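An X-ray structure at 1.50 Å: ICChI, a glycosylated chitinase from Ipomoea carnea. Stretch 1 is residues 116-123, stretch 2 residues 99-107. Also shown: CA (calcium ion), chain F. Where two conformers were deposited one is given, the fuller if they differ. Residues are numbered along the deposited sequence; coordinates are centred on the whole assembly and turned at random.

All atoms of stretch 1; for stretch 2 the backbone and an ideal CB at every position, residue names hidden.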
# COMPACT_ATOMS: atom_id res chain seq x y z
N ASP A 116 -17.47 -10.61 -5.48
CA ASP A 116 -18.40 -9.79 -4.72
C ASP A 116 -17.83 -9.24 -3.41
O ASP A 116 -18.34 -8.22 -2.92
CB ASP A 116 -19.67 -10.59 -4.41
CG ASP A 116 -20.87 -10.09 -5.18
OD1 ASP A 116 -20.71 -9.25 -6.10
OD2 ASP A 116 -21.98 -10.57 -4.89
N GLU A 117 -16.81 -9.87 -2.83
CA GLU A 117 -16.33 -9.41 -1.53
C GLU A 117 -15.69 -8.02 -1.62
O GLU A 117 -14.82 -7.79 -2.46
CB GLU A 117 -15.33 -10.42 -0.95
CG GLU A 117 -14.94 -10.13 0.48
CD GLU A 117 -16.06 -10.42 1.47
OE1 GLU A 117 -16.95 -11.23 1.16
OE2 GLU A 117 -16.05 -9.82 2.57
N SER A 118 -16.10 -7.12 -0.73
CA SER A 118 -15.56 -5.76 -0.71
C SER A 118 -14.15 -5.74 -0.13
O SER A 118 -13.86 -6.37 0.88
CB SER A 118 -16.43 -4.83 0.13
OG SER A 118 -15.91 -3.48 0.10
N LEU A 119 -13.26 -5.00 -0.79
CA LEU A 119 -11.99 -4.70 -0.14
C LEU A 119 -12.19 -3.60 0.90
O LEU A 119 -13.23 -2.93 0.97
CB LEU A 119 -10.94 -4.27 -1.18
CG LEU A 119 -10.57 -5.33 -2.22
CD1 LEU A 119 -9.37 -4.90 -3.08
CD2 LEU A 119 -10.28 -6.64 -1.57
N ASP A 120 -11.16 -3.41 1.73
CA ASP A 120 -11.24 -2.48 2.85
C ASP A 120 -10.81 -1.06 2.52
O ASP A 120 -11.13 -0.15 3.29
CB ASP A 120 -10.40 -3.01 4.01
CG ASP A 120 -11.02 -4.22 4.66
OD1 ASP A 120 -12.15 -4.12 5.19
OD2 ASP A 120 -10.40 -5.29 4.62
N GLY A 121 -10.13 -0.83 1.40
CA GLY A 121 -9.67 0.51 1.10
C GLY A 121 -8.69 0.49 -0.05
O GLY A 121 -8.51 -0.54 -0.72
N ILE A 122 -8.04 1.64 -0.23
CA ILE A 122 -7.27 1.96 -1.41
C ILE A 122 -5.91 2.45 -0.96
O ILE A 122 -5.82 3.37 -0.13
CB ILE A 122 -7.97 3.03 -2.27
CG1 ILE A 122 -9.37 2.53 -2.67
CG2 ILE A 122 -7.11 3.40 -3.49
CD1 ILE A 122 -9.35 1.26 -3.52
N ASP A 123 -4.86 1.84 -1.51
CA ASP A 123 -3.47 2.23 -1.25
C ASP A 123 -2.97 3.04 -2.44
O ASP A 123 -3.15 2.62 -3.59
CB ASP A 123 -2.61 0.98 -1.05
CG ASP A 123 -1.12 1.29 -0.96
OD1 ASP A 123 -0.74 2.06 -0.05
OD2 ASP A 123 -0.35 0.73 -1.76
N UNK A 99 -15.47 4.47 -9.78
CA UNK A 99 -15.07 3.20 -10.34
C UNK A 99 -14.51 2.29 -9.26
O UNK A 99 -14.84 1.10 -9.20
CB UNK A 99 -14.04 3.41 -11.45
N UNK A 100 -13.64 2.83 -8.40
CA UNK A 100 -13.04 2.02 -7.36
C UNK A 100 -14.10 1.54 -6.38
O UNK A 100 -14.10 0.37 -5.97
CB UNK A 100 -11.95 2.81 -6.63
N UNK A 101 -15.01 2.43 -5.99
CA UNK A 101 -16.08 2.04 -5.08
C UNK A 101 -16.93 0.94 -5.70
O UNK A 101 -17.24 -0.08 -5.05
CB UNK A 101 -16.95 3.25 -4.72
N UNK A 102 -17.32 1.12 -6.96
CA UNK A 102 -18.25 0.19 -7.60
C UNK A 102 -17.60 -1.15 -7.88
O UNK A 102 -18.30 -2.18 -7.89
CB UNK A 102 -18.79 0.79 -8.90
N UNK A 103 -16.30 -1.17 -8.17
CA UNK A 103 -15.68 -2.38 -8.67
C UNK A 103 -14.88 -3.14 -7.62
O UNK A 103 -14.73 -4.36 -7.73
CB UNK A 103 -14.77 -2.03 -9.85
N UNK A 104 -14.39 -2.45 -6.59
CA UNK A 104 -13.51 -3.06 -5.59
C UNK A 104 -14.02 -2.88 -4.16
O UNK A 104 -13.72 -3.72 -3.31
CB UNK A 104 -12.10 -2.47 -5.71
N UNK A 105 -14.77 -1.83 -3.88
CA UNK A 105 -15.20 -1.52 -2.52
C UNK A 105 -16.66 -1.97 -2.34
O UNK A 105 -16.97 -3.07 -2.80
CB UNK A 105 -15.05 -0.03 -2.23
N UNK A 106 -17.54 -1.19 -1.73
CA UNK A 106 -18.86 -1.71 -1.41
C UNK A 106 -19.97 -1.51 -2.43
O UNK A 106 -21.13 -1.77 -2.12
CB UNK A 106 -19.31 -1.08 -0.09
N UNK A 107 -19.66 -1.04 -3.64
CA UNK A 107 -20.66 -0.77 -4.64
C UNK A 107 -20.86 -1.95 -5.58
O UNK A 107 -20.41 -3.07 -5.32
CB UNK A 107 -20.28 0.48 -5.44
CA CA F . -22.11 -7.18 -4.98

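Position 99 lies in a helix, and nothing of stretch 1 comes within 5.5 Å of its ideal CB, so stretch 1 leaves the choice open. The residue is Tyr99, whose ring stays out of reach; its O accepts the backbone bond from the N of position 103, one helical turn on.

Position 100 is different. Its CB points toward stretch 1 and lies 4.3 Å from CD1 of Ile122, a purely hydrocarbon neighbour, so an aliphatic side chain such as Leu, Ile, Val or Met would suit, while a charge would find no partner there. The deposited residue is Leu100, with chi1 in m and chi2 in t, a common pairing for leucine in helices. Its branch ends reach Ile122 too, CD1 of Leu100 standing 4.4 Å from CG2 of Ile122.

Positions 101, 102 and 103 continue the helix with CB atoms beyond 5.5 Å of stretch 1, and many residues would serve as far as this contact is concerned. Trp101 points away at CB, although the end of its side chain comes nearer, without touching. Asn102 is out of reach. Asn103 is too, but its amide turns back on its own helix, ND2 donating to O of Tyr99 at 3.0 Å.

At position 104 the backbone leaves helical phi/psi, and its carbonyl becomes available to stretch 1: N of Leu119 donates to this O at 2.9 Å, with a nearly straight angle of 170°. Any residue could supply that acceptor. The side chain is more constrained, since the sideways CB stands 4.5 Å from CD1 of Leu119 and 5.1 Å from CD1 of Ile122, an apolar setting suited to Leu, Met or an aromatic. It is Phe104. Its ring leads away from stretch 1, yet CD1 of Phe104 still meets CD1 of Leu119 at 4.3 Å, in an oblique approach.

Position 105 has phi/psi of -102/-135, and its CB starts away from stretch 1, 4.3 Å from OG of Ser118 and 4.7 Å from O of Leu119. A short side chain would gain little here; a longer, flexible apolar one, Leu or Met, could curl back to the hydrocarbon of Leu119 and Ile122. Leu105 does so, and buries more area against stretch 1 than any other residue of stretch 2. Its CD2 lies 4.1 Å from both CB of Leu119 and CD1 of Ile122, and its CD1 4.1 Å from CG1 of Ile122. CD2 also lies 3.8 Å from N of Gly121, where stretch 1 has no side chain.

Position 106 has an ideal CB 4.2 Å from OG of Ser118, so a small residue fits easily and a polar one is conceivable. It is Gly106, whose N approaches OG of Ser118 at 3.4 Å at too poor an angle to bond; that hydroxyl instead donates to O of Leu119 at 2.9 Å.

Position 107 turns away from stretch 1, which sets no demand on it. Gly107 fills it, its N donating to O of Trp101 at 3.0 Å.

Stretch 2 99-107: YLWNNFLGG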
# COMPACT_ATOMS: atom_id res chain seq x y z
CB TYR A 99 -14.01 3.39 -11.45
CG TYR A 99 -13.23 2.11 -11.74
CD1 TYR A 99 -13.71 1.17 -12.63
CD2 TYR A 99 -12.01 1.84 -11.11
CE1 TYR A 99 -13.01 -0.01 -12.89
CE2 TYR A 99 -11.31 0.67 -11.35
CZ TYR A 99 -11.82 -0.25 -12.24
OH TYR A 99 -11.12 -1.42 -12.50
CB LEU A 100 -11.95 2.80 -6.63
CG LEU A 100 -10.76 3.16 -7.52
CD1 LEU A 100 -9.88 4.15 -6.79
CD2 LEU A 100 -9.96 1.93 -7.86
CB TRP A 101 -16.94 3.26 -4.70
CG TRP A 101 -18.16 2.86 -3.94
CD1 TRP A 101 -19.43 2.75 -4.43
CD2 TRP A 101 -18.23 2.48 -2.56
NE1 TRP A 101 -20.29 2.32 -3.44
CE2 TRP A 101 -19.57 2.16 -2.28
CE3 TRP A 101 -17.29 2.40 -1.53
CZ2 TRP A 101 -19.99 1.75 -1.02
CZ3 TRP A 101 -17.71 1.98 -0.28
CH2 TRP A 101 -19.05 1.67 -0.04
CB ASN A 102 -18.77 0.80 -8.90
CG ASN A 102 -19.74 1.93 -8.68
OD1 ASN A 102 -20.29 2.10 -7.59
ND2 ASN A 102 -19.98 2.70 -9.72
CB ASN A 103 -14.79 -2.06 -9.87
CG ASN A 103 -15.61 -1.85 -11.14
OD1 ASN A 103 -15.94 -2.82 -11.83
ND2 ASN A 103 -15.95 -0.60 -11.43
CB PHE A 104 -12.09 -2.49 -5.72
CG PHE A 104 -11.40 -2.90 -6.99
CD1 PHE A 104 -10.78 -4.13 -7.10
CD2 PHE A 104 -11.38 -2.05 -8.09
CE1 PHE A 104 -10.15 -4.52 -8.27
CE2 PHE A 104 -10.76 -2.44 -9.28
CZ PHE A 104 -10.15 -3.68 -9.36
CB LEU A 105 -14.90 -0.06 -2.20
CG LEU A 105 -13.44 0.34 -2.41
CD1 LEU A 105 -13.34 1.84 -2.10
CD2 LEU A 105 -12.50 -0.48 -1.52
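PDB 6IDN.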